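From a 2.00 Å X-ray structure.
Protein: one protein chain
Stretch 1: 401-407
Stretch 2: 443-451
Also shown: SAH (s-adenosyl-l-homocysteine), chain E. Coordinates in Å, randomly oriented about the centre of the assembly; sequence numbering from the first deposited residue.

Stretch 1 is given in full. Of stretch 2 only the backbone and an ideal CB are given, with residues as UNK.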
# COMPACT_ATOMS: atom_id res chain seq x y z
N GLU A 401 -12.16 -7.43 24.40
CA GLU A 401 -11.16 -7.36 23.34
C GLU A 401 -11.52 -6.41 22.19
O GLU A 401 -10.65 -6.04 21.41
CB GLU A 401 -10.88 -8.76 22.78
CG GLU A 401 -10.37 -9.76 23.82
CD GLU A 401 -10.13 -11.15 23.23
OE1 GLU A 401 -10.82 -11.50 22.25
OE2 GLU A 401 -9.26 -11.88 23.74
N TYR A 402 -12.78 -6.02 22.09
CA TYR A 402 -13.24 -5.29 20.92
C TYR A 402 -13.68 -3.87 21.23
O TYR A 402 -14.60 -3.34 20.60
CB TYR A 402 -14.36 -6.05 20.22
CG TYR A 402 -14.00 -7.48 19.87
CD1 TYR A 402 -13.51 -7.81 18.61
CD2 TYR A 402 -14.15 -8.50 20.80
CE1 TYR A 402 -13.19 -9.11 18.29
CE2 TYR A 402 -13.83 -9.80 20.49
CZ TYR A 402 -13.35 -10.10 19.24
OH TYR A 402 -13.02 -11.40 18.93
N ILE A 403 -13.01 -3.25 22.19
CA ILE A 403 -13.30 -1.87 22.55
C ILE A 403 -12.24 -0.92 22.01
O ILE A 403 -11.05 -1.06 22.28
CB ILE A 403 -13.40 -1.70 24.06
CG1 ILE A 403 -14.53 -2.57 24.60
CG2 ILE A 403 -13.62 -0.24 24.42
CD1 ILE A 403 -14.73 -2.41 26.06
N PHE A 404 -12.69 0.06 21.24
CA PHE A 404 -11.80 1.07 20.68
C PHE A 404 -12.02 2.40 21.40
O PHE A 404 -13.07 3.02 21.25
CB PHE A 404 -12.07 1.23 19.17
CG PHE A 404 -10.92 1.83 18.41
CD1 PHE A 404 -10.52 3.14 18.64
CD2 PHE A 404 -10.26 1.09 17.44
CE1 PHE A 404 -9.47 3.70 17.94
CE2 PHE A 404 -9.20 1.64 16.73
CZ PHE A 404 -8.80 2.95 16.98
N GLU A 405 -11.04 2.84 22.18
CA GLU A 405 -11.16 4.13 22.84
C GLU A 405 -10.97 5.28 21.86
O GLU A 405 -10.07 5.26 21.04
CB GLU A 405 -10.17 4.25 24.00
CG GLU A 405 -10.59 3.48 25.24
CD GLU A 405 -9.58 3.58 26.36
OE1 GLU A 405 -8.50 4.16 26.13
OE2 GLU A 405 -9.87 3.09 27.47
N ILE A 406 -11.83 6.29 21.96
CA ILE A 406 -11.75 7.45 21.09
C ILE A 406 -10.88 8.54 21.72
O ILE A 406 -11.28 9.15 22.71
CB ILE A 406 -13.16 8.02 20.80
CG1 ILE A 406 -14.07 6.94 20.22
CG2 ILE A 406 -13.08 9.21 19.85
CD1 ILE A 406 -15.49 7.40 20.01
N ASP A 407 -9.70 8.77 21.15
CA ASP A 407 -8.83 9.84 21.62
C ASP A 407 -8.12 10.55 20.47
O ASP A 407 -7.34 9.95 19.73
CB ASP A 407 -7.80 9.30 22.63
CG ASP A 407 -6.94 10.40 23.23
OD1 ASP A 407 -5.95 10.06 23.93
OD2 ASP A 407 -7.24 11.59 23.02
N UNK A 443 -9.86 9.06 28.35
CA UNK A 443 -10.82 9.11 27.24
C UNK A 443 -12.23 8.85 27.74
O UNK A 443 -12.47 7.81 28.36
CB UNK A 443 -10.45 8.09 26.16
N UNK A 444 -13.15 9.77 27.48
CA UNK A 444 -14.50 9.65 28.02
C UNK A 444 -15.31 8.57 27.31
O UNK A 444 -16.17 7.93 27.91
CB UNK A 444 -15.23 10.99 27.92
N UNK A 445 -15.03 8.38 26.02
CA UNK A 445 -15.91 7.56 25.20
C UNK A 445 -15.17 6.49 24.40
O UNK A 445 -13.98 6.61 24.08
CB UNK A 445 -16.70 8.46 24.24
N UNK A 446 -15.90 5.42 24.09
CA UNK A 446 -15.33 4.32 23.33
C UNK A 446 -16.37 3.67 22.44
O UNK A 446 -17.57 3.90 22.61
CB UNK A 446 -14.72 3.28 24.27
N UNK A 447 -15.90 2.86 21.51
CA UNK A 447 -16.73 2.11 20.59
C UNK A 447 -16.62 0.64 20.96
O UNK A 447 -15.56 0.05 20.82
CB UNK A 447 -16.32 2.35 19.14
N UNK A 448 -17.72 0.07 21.44
CA UNK A 448 -17.76 -1.33 21.85
C UNK A 448 -18.35 -2.20 20.75
O UNK A 448 -19.57 -2.23 20.55
CB UNK A 448 -18.57 -1.49 23.14
N UNK A 449 -17.48 -2.92 20.05
CA UNK A 449 -17.91 -3.84 19.02
C UNK A 449 -17.94 -5.28 19.54
O UNK A 449 -17.82 -6.23 18.76
CB UNK A 449 -16.99 -3.73 17.80
N UNK A 450 -18.14 -5.42 20.85
CA UNK A 450 -18.16 -6.73 21.48
C UNK A 450 -19.28 -7.63 21.00
O UNK A 450 -19.10 -8.83 20.85
CB UNK A 450 -18.27 -6.56 23.00
N UNK A 451 -20.44 -7.04 20.75
CA UNK A 451 -21.60 -7.85 20.40
C UNK A 451 -22.20 -7.41 19.08
O UNK A 451 -22.86 -8.19 18.40
CB UNK A 451 -22.66 -7.78 21.50
N SAH E . -8.61 -11.94 15.95
CA SAH E . -9.70 -11.28 16.67
CB SAH E . -10.01 -9.92 16.05
CG SAH E . -9.21 -8.76 16.66
SD SAH E . -9.87 -8.25 18.27
C SAH E . -10.93 -12.17 16.75
O SAH E . -12.05 -11.68 16.92
OXT SAH E . -10.84 -13.40 16.65
C5' SAH E . -8.25 -8.29 19.07
C4' SAH E . -8.00 -9.64 19.73
O4' SAH E . -7.45 -10.53 18.77
C3' SAH E . -7.02 -9.54 20.89
O3' SAH E . -7.69 -9.62 22.12
C2' SAH E . -6.10 -10.73 20.72
O2' SAH E . -6.52 -11.80 21.53
C1' SAH E . -6.26 -11.11 19.26
N9 SAH E . -5.11 -10.55 18.53
C8 SAH E . -5.11 -9.42 17.75
N7 SAH E . -3.86 -9.23 17.27
C5 SAH E . -3.07 -10.21 17.74
C6 SAH E . -1.72 -10.49 17.56
N6 SAH E . -0.98 -9.70 16.80
N1 SAH E . -1.17 -11.60 18.18
C2 SAH E . -1.95 -12.42 18.97
N3 SAH E . -3.29 -12.14 19.14
C4 SAH E . -3.84 -11.06 18.54

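The two stretches pair as antiparallel strands, their axes at 154° and 4.5 Å apart at closest approach.

At position 443 CA-to-CB points toward stretch 1, with the ideal CB 3.7 Å from Ile406 O and 4.4 Å from Glu405 OE1. A compact apolar group or a donor to these oxygens would suit. The residue is Pro443; its CG lies 3.6 Å from Glu405 OE1, a packing contact.

Position 444 points away and has nothing of stretch 1 within 5.5 Å of its ideal CB, so this contact hardly restricts it. It is Glu444.

Position 445 points sideways, its ideal CB 4.5 Å from Ile406 CD1; its O accepts a hydrogen bond from Ile406 N (3.0 Å, 167°). Many side chains fit, including large ones that lead outward. Phe445, chi1 m, does so: its end leads away.

Position 446 forms a non-hydrogen-bonded pair with Glu405, CA to CA 4.2 Å. Its ideal CB is 3.5 Å from Phe404 O and 3.7 Å from Ile403 CG2, on the face shared by Ile403 and Glu405. Small and medium apolar side chains would pack well beside Ile403 CG2; these distances alone do not exclude larger ones. Cys446 packs its CB at 3.7 Å from Ile403 CG2, with chi1 p.

Position 447 is locked to Phe404 by two hydrogen bonds: its N to Phe404 O (2.8 Å) and Phe404 N to its O (2.9 Å). The latter oxygen also receives a CA-H...O contact from Ile403 CA at 3.4 Å. Phi/psi of -110/113 and the nearby apolar groups of Phe404 and Ile406 suit Val, Ile or Leu. Ile447 places CG1 3.9 Å from Ile406 CD1, and its CB 4.3 Å from Phe404 CB.

Position 448 pairs with Ile403 without hydrogen bonds; the ideal CB is 4.4 Å from Ile403 CG1. Apolar or polar side chains could lie beside that isoleucine. Asp448 bonds within its own stretch: its OD1 accepts a hydrogen bond from the N of position 450 at 2.7 Å.

At position 449 the N donates to Tyr402 O (3.0 Å, 160°), and CA-to-CB is directed sideways. The ideal CB is 3.7 Å from Tyr402 O. A small residue fits easily, though a larger one leading away from Tyr402 is not excluded. Ala449 sets its CB 4.3 Å from Tyr402 CB.

Position 450 has phi/psi of -62/-38, open to any L-residue, and its ideal CB is 4.8 Å from Tyr402 CB, so glycine is not demanded. Many residues would suit; the deposited one is Gly450.

Position 451 points away, leaving it free; it is Ser451.

Stretch 2, residues 443-451: PEFCIDAGS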
# COMPACT_ATOMS: atom_id res chain seq x y z
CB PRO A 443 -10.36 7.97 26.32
CG PRO A 443 -8.94 7.69 26.72
CD PRO A 443 -8.87 7.98 28.18
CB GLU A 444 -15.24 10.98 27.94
CG GLU A 444 -15.79 11.45 29.29
CD GLU A 444 -16.84 12.54 29.16
OE1 GLU A 444 -16.49 13.67 28.76
OE2 GLU A 444 -18.02 12.26 29.45
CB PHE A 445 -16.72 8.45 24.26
CG PHE A 445 -17.50 9.54 24.97
CD1 PHE A 445 -18.63 9.24 25.72
CD2 PHE A 445 -17.12 10.87 24.85
CE1 PHE A 445 -19.36 10.24 26.35
CE2 PHE A 445 -17.83 11.88 25.48
CZ PHE A 445 -18.96 11.56 26.23
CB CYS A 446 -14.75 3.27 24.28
SG CYS A 446 -15.98 2.52 25.40
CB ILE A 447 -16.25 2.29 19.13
CG1 ILE A 447 -16.18 3.77 18.77
CG2 ILE A 447 -17.16 1.53 18.17
CD1 ILE A 447 -15.53 4.04 17.40
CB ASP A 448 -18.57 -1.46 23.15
CG ASP A 448 -18.89 -2.91 23.51
OD1 ASP A 448 -18.19 -3.84 23.06
OD2 ASP A 448 -19.86 -3.10 24.28
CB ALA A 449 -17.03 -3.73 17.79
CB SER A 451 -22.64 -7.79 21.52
OG SER A 451 -22.06 -8.26 22.73
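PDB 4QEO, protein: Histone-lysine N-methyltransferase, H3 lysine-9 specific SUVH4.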